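Local coordinates for ethanolamine kinase Pv091845 (Plasmodium vivax, PDB 2QG7), which probably phosphorylates ethanolamine as the first step in making phosphatidylethanolamine, as a member of the choline/ethanolamine kinase family, at residues Gly62-Arg65 and Ser66-Ala69; Ile52-Ser55 and Asn56-Leu60; Asp268-Val271 and Leu272-Ser275; Leu246-Glu249 and Glu250-Ile254. All blocks are in the same frame, centred on the assembly; numbering follows the deposited sequence.

Contact 1 (Gly62-Arg65 and Ser66-Ala69); sequences GEDR and SEKA
Lys68 reaches back over the start of helix 65-75 to Glu63, and every atom of its side chain meets the chain before it. Lys68 CB lies 3.2 Å from Asp64 O, the carbonyl oxygen that also accepts the backbone N-H of Lys68. CG stays over the same oxygen and touches Glu63 CB. A bend at the second torsion (chi2 -67°) then turns the chain across the Glu63 side chain: CD packs near Glu63 OE2, CE near OE1, and Lys68 NZ ends 3.6 Å from Glu63 OE1, a long salt bridge. The other carboxylate oxygen, OE2, accepts a hydrogen bond from Leu60 N, which links the glutamate back to Leu60, three residues earlier in the same loop.

Asp64 is the N-cap. With CG anti to its backbone N (chi1 -175°), the carboxylate swings over the first turn, and Asp64 OD2 takes a weak bond from Glu67 N at 3.3 Å while touching Glu67 CB. Asp64 O receives Lys68 N at 2.8 Å, and Arg65 O receives Ala69 N at 2.9 Å, the first rungs of the helix. The turn lies at the surface, with Arg65, Ser66 and Ala69 leaning on Leu96 of helix 84-98 and Ala69 also on Tyr93.

Contact 2 (Ile52-Ser55 and Asn56-Leu60); sequences ITES and NLRIL
Asn56 and Thr53 set their side chains at about a right angle, and the asparagine amide turns back to the Thr53 backbone N. Asn56 OD1 accepts Thr53 N at 2.9 Å with an N-H...O angle of 160°, although the donor stands well above the carbonyl plane of the amide. CG of Asn56 lies beside its own backbone N (chi1 -68°), which brings Asn56 OD1 back to Thr53, where it also touches Thr53 CB at 3.5 Å. The backbone folds into a single helix-like turn in the loop before helix 65-75: Leu57 N makes weak bonds to both Thr53 O and Glu54 O. Ile52 and Leu57 are likewise crossed at nearly a right angle, with the Ile52 CG2 methyl set against Leu57 CG at 3.8 Å; both residues are buried, Ile52 against Ser78 and Phe81, Leu57 against Thr86 of helix 84-98. The extended Glu54 chain, which also rests on helix 84-98, meets the bent Arg58 chain obliquely. Glu54 OE1 hangs over one face of the guanidinium, 3.7 Å from Arg58 NH1, so this long salt bridge rests on charge alone, with no N-H aimed at the oxygen. Ser55 OG sits at the edge, 3.8 Å from Arg58 NH2, near the guanidinium plane.

Contact 3 (Asp268-Val271 and Leu272-Ser275); sequences DFDV and LRDS
Leu272 CD2 sits over the centre of the Phe269 ring, 4.0 Å from the centroid and 6° off the ring normal, a CH-pi contact between side chains that lie side by side and point the same way. The second flat group, the Arg273 guanidinium, has Phe269 O over one face and the Asp270 carboxylate at its edge. These groups belong to the capped first turn of helix 269-284 in the kinase fold of the choline/ethanolamine kinase family. Asp268 is the N-cap, its OD1 accepting a weak bond from Asp270 N, and Asp268 O takes Leu272 N at 3.0 Å.

Asp270 and Arg273, three residues apart, form a salt bridge along the outside of the turn. Arg273 NH2 reaches Asp270 OD1 at 2.7 Å with an N-H...O angle of 161°; the oxygen lies close to the guanidinium plane and is approached on its anti side. The arginine gets there by a bend at its third torsion (chi3 -64°), which folds the guanidinium back toward the helix start.

The aromatic face of the turn packs on helix 236-251, where Phe269 meets Phe244, Leu247 and Arg251. Other residues face the second subunit: Asp268 and Val271 pack on Lys265, and Leu272 on Leu266, of that subunit. At the end of this turn, Val271 O is gripped by two donors of the same residue, Ser275 N and Ser275 OG, each at 2.9 Å and reaching it from opposite faces of the carbonyl plane.

Contact 4 (Leu246-Glu249 and Glu250-Ile254); sequences LLNE and ERKKI
Leu246 O accepts Glu250 N weakly at 3.4 Å, while the Leu246 side chain packs on Leu427 of helix 413-430. Leu247 O also takes Glu250 N weakly, but its stronger donor is Arg251 N, with Leu247 O and Arg251 N 2.8 Å apart. The leucine itself is buried among Leu423, Leu426 and Leu427. Asn248 holds its amide out from the helix, CG anti to the backbone N (chi1 -166°). Asn248 OD1 lies 2.9 Å from Lys252 NZ, which a bend at the end of the lysine chain (chi4 72°) brings back toward the amide. On the other branch, Asn248 ND2 lies 4.1 Å from Arg251 CD, and a water bridges ND2 and Arg251 NH1 through two weak bonds. Asn248 O accepts Lys252 N weakly. Glu249 O lies near carbons of Lys252 and Lys253. Beyond it, Lys253 NZ forms a salt bridge with Glu250 OE1 at 3.2 Å, meeting it from above the carboxylate plane. Arg251 is extended from CG to NE; its NH2 makes a salt bridge to Asp268 of the second subunit and also bonds to Lys265 O of its own chain. This is the last stretch of helix 236-251, running out into a loop, with Arg251 reaching the second subunit.

How the contacts relate
Contacts 1 and 2 lie together near the start of the modelled chain, joined where Ile59 of the second packs against Arg65, Lys68 and Ala69 of the first. Contact 1 is a surface helix start and contact 2 a partly buried loop turn; both lean on helix 84-98, and in both the ion pairs are long. Contacts 3 and 4, some 39 to 56 Å from these between centres, are partly buried, and their two helices pack together, with Arg273 also close to Asn248. Contacts 1 and 3 open helices with aspartate N-caps, whereas contact 4 lies where one runs out. Contacts 3 and 4 reach the second subunit; contacts 1 and 2 do not.

Contact 1 (Gly62-Arg65 and Ser66-Ala69)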
# COMPACT_ATOMS: atom_id res chain seq x y z
N GLY D 62 8.09 41.55 -34.97
CA GLY D 62 7.60 42.92 -34.82
C GLY D 62 6.95 43.27 -33.47
O GLY D 62 6.93 44.44 -33.08
N GLU D 63 6.39 42.28 -32.78
CA GLU D 63 5.87 42.47 -31.44
C GLU D 63 7.01 42.78 -30.46
O GLU D 63 8.14 42.31 -30.66
CB GLU D 63 5.09 41.24 -30.98
CG GLU D 63 4.01 40.81 -31.97
CD GLU D 63 3.09 39.74 -31.37
OE1 GLU D 63 1.86 39.86 -31.61
OE2 GLU D 63 3.59 38.79 -30.68
N ASP D 64 6.71 43.57 -29.41
CA ASP D 64 7.73 43.87 -28.39
C ASP D 64 7.89 42.65 -27.49
O ASP D 64 6.94 42.26 -26.78
CB ASP D 64 7.36 45.12 -27.57
CG ASP D 64 8.47 45.53 -26.57
OD1 ASP D 64 9.67 45.42 -26.91
OD2 ASP D 64 8.14 45.97 -25.44
N ARG D 65 9.08 42.03 -27.54
CA ARG D 65 9.32 40.76 -26.87
C ARG D 65 9.09 40.83 -25.34
O ARG D 65 8.53 39.89 -24.76
CB ARG D 65 10.70 40.21 -27.20
CG ARG D 65 10.89 38.78 -26.69
CD ARG D 65 12.30 38.23 -26.92
NE ARG D 65 13.35 39.06 -26.28
CZ ARG D 65 14.54 38.54 -25.90
NH1 ARG D 65 14.83 37.18 -26.07
NH2 ARG D 65 15.43 39.39 -25.33
N SER D 66 9.51 41.94 -24.72
CA SER D 66 9.39 42.15 -23.27
C SER D 66 7.97 42.47 -22.84
O SER D 66 7.53 42.00 -21.80
CB SER D 66 10.32 43.28 -22.80
OG SER D 66 11.67 42.98 -23.10
N GLU D 67 7.28 43.29 -23.63
CA GLU D 67 5.87 43.58 -23.41
C GLU D 67 5.00 42.34 -23.60
O GLU D 67 4.03 42.13 -22.87
CB GLU D 67 5.43 44.68 -24.36
CG GLU D 67 3.94 44.97 -24.36
CD GLU D 67 3.53 45.86 -23.21
OE1 GLU D 67 3.56 45.40 -22.04
OE2 GLU D 67 3.18 47.03 -23.50
N LYS D 68 5.36 41.51 -24.59
CA LYS D 68 4.63 40.26 -24.89
C LYS D 68 4.91 39.13 -23.92
O LYS D 68 4.00 38.33 -23.64
CB LYS D 68 4.89 39.78 -26.33
CG LYS D 68 4.14 40.56 -27.41
CD LYS D 68 2.65 40.36 -27.32
CE LYS D 68 1.91 41.40 -28.15
NZ LYS D 68 0.49 40.87 -28.43
N ALA D 69 6.15 39.03 -23.44
CA ALA D 69 6.52 38.02 -22.45
C ALA D 69 5.84 38.34 -21.13
O ALA D 69 5.41 37.43 -20.40
CB ALA D 69 8.00 37.99 -22.27

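Contact 2 (Ile52-Ser55 and Asn56-Leu60)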
# COMPACT_ATOMS: atom_id res chain seq x y z
N ILE D 52 -0.59 24.27 -21.28
CA ILE D 52 -0.12 25.43 -22.04
C ILE D 52 0.66 24.90 -23.26
O ILE D 52 1.47 23.95 -23.15
CB ILE D 52 0.79 26.37 -21.18
CG1 ILE D 52 0.02 26.91 -19.97
CG2 ILE D 52 1.34 27.52 -22.00
CD1 ILE D 52 0.88 27.28 -18.80
N THR D 53 0.42 25.53 -24.41
CA THR D 53 0.99 25.11 -25.68
C THR D 53 2.16 25.99 -26.08
O THR D 53 2.29 27.09 -25.58
CB THR D 53 -0.10 25.18 -26.76
OG1 THR D 53 -1.14 24.26 -26.36
CG2 THR D 53 0.44 24.76 -28.15
N GLU D 54 3.01 25.48 -26.96
CA GLU D 54 4.07 26.25 -27.58
C GLU D 54 3.54 27.45 -28.39
O GLU D 54 4.18 28.52 -28.43
CB GLU D 54 4.92 25.35 -28.47
CG GLU D 54 6.18 26.03 -29.01
CD GLU D 54 6.93 25.18 -30.04
OE1 GLU D 54 7.71 25.79 -30.82
OE2 GLU D 54 6.77 23.93 -30.06
N SER D 55 2.38 27.27 -29.03
CA SER D 55 1.71 28.34 -29.77
C SER D 55 1.00 29.33 -28.84
O SER D 55 0.80 30.49 -29.23
CB SER D 55 0.71 27.76 -30.77
OG SER D 55 1.39 27.11 -31.87
N ASN D 56 0.60 28.89 -27.64
CA ASN D 56 0.14 29.83 -26.62
C ASN D 56 1.21 30.87 -26.32
O ASN D 56 0.90 32.07 -26.19
CB ASN D 56 -0.26 29.13 -25.31
CG ASN D 56 -1.50 28.25 -25.43
OD1 ASN D 56 -1.74 27.40 -24.57
ND2 ASN D 56 -2.31 28.46 -26.48
N LEU D 57 2.46 30.42 -26.24
CA LEU D 57 3.58 31.27 -25.78
C LEU D 57 4.40 31.90 -26.92
O LEU D 57 5.49 32.44 -26.69
CB LEU D 57 4.51 30.47 -24.83
CG LEU D 57 3.94 29.80 -23.57
CD1 LEU D 57 4.98 28.99 -22.85
CD2 LEU D 57 3.27 30.82 -22.61
N ARG D 58 3.87 31.85 -28.13
CA ARG D 58 4.60 32.30 -29.30
C ARG D 58 4.63 33.83 -29.37
O ARG D 58 3.61 34.49 -29.20
CB ARG D 58 3.97 31.69 -30.57
CG ARG D 58 4.96 31.47 -31.68
CD ARG D 58 4.60 30.26 -32.54
NE ARG D 58 5.82 29.64 -33.07
CZ ARG D 58 5.95 28.34 -33.35
NH1 ARG D 58 7.12 27.89 -33.80
NH2 ARG D 58 4.92 27.49 -33.18
N ILE D 59 5.82 34.37 -29.61
CA ILE D 59 5.98 35.80 -29.84
C ILE D 59 6.36 36.04 -31.33
O ILE D 59 7.41 35.58 -31.81
CB ILE D 59 7.03 36.42 -28.87
CG1 ILE D 59 6.54 36.33 -27.44
CG2 ILE D 59 7.31 37.90 -29.22
CD1 ILE D 59 7.58 36.68 -26.42
N LEU D 60 5.48 36.75 -32.04
CA LEU D 60 5.63 36.96 -33.48
C LEU D 60 6.54 38.14 -33.80
O LEU D 60 6.82 38.98 -32.93
CB LEU D 60 4.26 37.08 -34.18
CG LEU D 60 3.25 36.00 -33.73
CD1 LEU D 60 1.82 36.39 -34.07
CD2 LEU D 60 3.60 34.65 -34.29

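Contact 3 (Asp268-Val271 and Leu272-Ser275)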
# COMPACT_ATOMS: atom_id res chain seq x y z
N ASP D 268 -15.19 6.58 8.69
CA ASP D 268 -16.11 7.13 9.70
C ASP D 268 -15.53 8.42 10.28
O ASP D 268 -14.57 8.39 11.06
CB ASP D 268 -16.39 6.12 10.82
CG ASP D 268 -17.62 6.47 11.65
OD1 ASP D 268 -18.17 7.58 11.52
OD2 ASP D 268 -18.08 5.63 12.45
N PHE D 269 -16.07 9.55 9.83
CA PHE D 269 -15.53 10.85 10.21
C PHE D 269 -15.81 11.24 11.66
O PHE D 269 -15.05 12.03 12.22
CB PHE D 269 -15.99 11.94 9.24
CG PHE D 269 -14.99 12.24 8.14
CD1 PHE D 269 -14.63 11.25 7.20
CD2 PHE D 269 -14.42 13.50 8.03
CE1 PHE D 269 -13.72 11.52 6.18
CE2 PHE D 269 -13.50 13.79 7.02
CZ PHE D 269 -13.15 12.81 6.09
N ASP D 270 -16.84 10.67 12.28
CA ASP D 270 -17.13 10.89 13.69
C ASP D 270 -16.05 10.26 14.55
O ASP D 270 -15.66 10.84 15.58
CB ASP D 270 -18.50 10.33 14.08
CG ASP D 270 -19.65 11.05 13.35
OD1 ASP D 270 -19.77 12.29 13.47
OD2 ASP D 270 -20.44 10.37 12.65
N VAL D 271 -15.61 9.07 14.16
CA VAL D 271 -14.52 8.36 14.83
C VAL D 271 -13.16 9.03 14.52
O VAL D 271 -12.23 9.01 15.36
CB VAL D 271 -14.49 6.85 14.44
CG1 VAL D 271 -13.30 6.12 15.03
CG2 VAL D 271 -15.79 6.16 14.88
N LEU D 272 -13.05 9.61 13.33
CA LEU D 272 -11.88 10.34 12.98
C LEU D 272 -11.80 11.62 13.83
O LEU D 272 -10.72 11.93 14.37
CB LEU D 272 -11.87 10.65 11.46
CG LEU D 272 -10.68 11.43 10.87
CD1 LEU D 272 -9.33 10.72 11.06
CD2 LEU D 272 -10.94 11.73 9.41
N ARG D 273 -12.93 12.34 13.94
CA ARG D 273 -13.05 13.52 14.82
C ARG D 273 -12.65 13.21 16.23
O ARG D 273 -11.93 13.98 16.83
CB ARG D 273 -14.48 14.06 14.82
CG ARG D 273 -14.63 15.47 15.41
CD ARG D 273 -16.09 15.96 15.37
NE ARG D 273 -16.65 16.13 14.02
CZ ARG D 273 -17.49 15.26 13.44
NH1 ARG D 273 -17.97 15.47 12.21
NH2 ARG D 273 -17.86 14.16 14.10
N ASP D 274 -13.08 12.07 16.75
CA ASP D 274 -12.71 11.62 18.09
C ASP D 274 -11.24 11.29 18.23
O ASP D 274 -10.65 11.49 19.29
CB ASP D 274 -13.51 10.36 18.44
CG ASP D 274 -14.97 10.64 18.76
OD1 ASP D 274 -15.39 11.82 18.74
OD2 ASP D 274 -15.73 9.67 19.04
N SER D 275 -10.67 10.72 17.18
CA SER D 275 -9.28 10.29 17.15
C SER D 275 -8.32 11.46 17.11
O SER D 275 -7.26 11.41 17.71
CB SER D 275 -9.05 9.42 15.92
OG SER D 275 -9.55 8.11 16.16

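Contact 4 (Leu246-Glu249 and Glu250-Ile254)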
# COMPACT_ATOMS: atom_id res chain seq x y z
N LEU D 246 -12.20 20.46 5.46
CA LEU D 246 -12.28 20.49 4.01
C LEU D 246 -12.68 19.13 3.42
O LEU D 246 -13.38 19.05 2.39
CB LEU D 246 -10.95 20.95 3.43
CG LEU D 246 -10.57 22.44 3.53
CD1 LEU D 246 -9.07 22.65 3.27
CD2 LEU D 246 -11.39 23.29 2.55
N LEU D 247 -12.28 18.05 4.09
CA LEU D 247 -12.63 16.72 3.66
C LEU D 247 -14.02 16.34 4.09
O LEU D 247 -14.72 15.65 3.35
CB LEU D 247 -11.62 15.69 4.16
CG LEU D 247 -10.29 15.60 3.40
CD1 LEU D 247 -9.37 14.62 4.09
CD2 LEU D 247 -10.50 15.21 1.95
N ASN D 248 -14.42 16.77 5.28
CA ASN D 248 -15.77 16.44 5.79
C ASN D 248 -16.88 17.16 5.01
O ASN D 248 -17.95 16.61 4.80
CB ASN D 248 -15.87 16.77 7.27
CG ASN D 248 -17.09 16.16 7.93
OD1 ASN D 248 -17.81 16.83 8.68
ND2 ASN D 248 -17.31 14.88 7.71
N GLU D 249 -16.62 18.39 4.59
CA GLU D 249 -17.58 19.14 3.79
C GLU D 249 -17.60 18.59 2.36
O GLU D 249 -18.58 18.77 1.64
CB GLU D 249 -17.28 20.66 3.83
CG GLU D 249 -17.65 21.33 5.16
CD GLU D 249 -16.85 22.64 5.43
OE1 GLU D 249 -16.90 23.55 4.56
OE2 GLU D 249 -16.18 22.77 6.53
N GLU D 250 -16.53 17.92 1.95
CA GLU D 250 -16.52 17.23 0.67
C GLU D 250 -17.24 15.85 0.76
O GLU D 250 -17.96 15.44 -0.17
CB GLU D 250 -15.08 17.09 0.15
CG GLU D 250 -14.96 16.47 -1.23
CD GLU D 250 -15.34 17.43 -2.36
OE1 GLU D 250 -15.42 18.65 -2.10
OE2 GLU D 250 -15.53 16.98 -3.51
N ARG D 251 -17.05 15.16 1.89
CA ARG D 251 -17.68 13.88 2.17
C ARG D 251 -19.21 14.01 2.19
O ARG D 251 -19.93 13.06 1.94
CB ARG D 251 -17.22 13.38 3.54
CG ARG D 251 -17.42 11.92 3.79
CD ARG D 251 -17.60 11.56 5.25
NE ARG D 251 -18.00 10.15 5.31
CZ ARG D 251 -18.55 9.50 6.34
NH1 ARG D 251 -18.80 10.11 7.51
NH2 ARG D 251 -18.86 8.21 6.21
N LYS D 252 -19.68 15.21 2.52
CA LYS D 252 -21.10 15.49 2.67
C LYS D 252 -21.86 15.51 1.34
O LYS D 252 -23.03 15.15 1.30
CB LYS D 252 -21.30 16.82 3.41
CG LYS D 252 -21.18 16.72 4.92
CD LYS D 252 -21.65 18.03 5.57
CE LYS D 252 -21.70 17.96 7.09
NZ LYS D 252 -20.33 17.96 7.70
N LYS D 253 -21.20 15.95 0.27
CA LYS D 253 -21.79 15.97 -1.07
C LYS D 253 -22.15 14.57 -1.54
O LYS D 253 -21.38 13.61 -1.35
CB LYS D 253 -20.82 16.60 -2.06
CG LYS D 253 -20.53 18.05 -1.74
CD LYS D 253 -19.45 18.62 -2.63
CE LYS D 253 -19.10 20.02 -2.14
NZ LYS D 253 -17.88 20.55 -2.86
N ILE D 254 -23.33 14.45 -2.13
CA ILE D 254 -23.69 13.22 -2.82
C ILE D 254 -23.06 13.30 -4.21
O ILE D 254 -23.21 14.28 -4.92
CB ILE D 254 -25.24 12.94 -2.83
CG1 ILE D 254 -25.58 11.75 -3.76
CG2 ILE D 254 -26.03 14.19 -3.21
CD1 ILE D 254 -26.87 11.00 -3.35
O HOH W 1 -19.62 13.08 7.14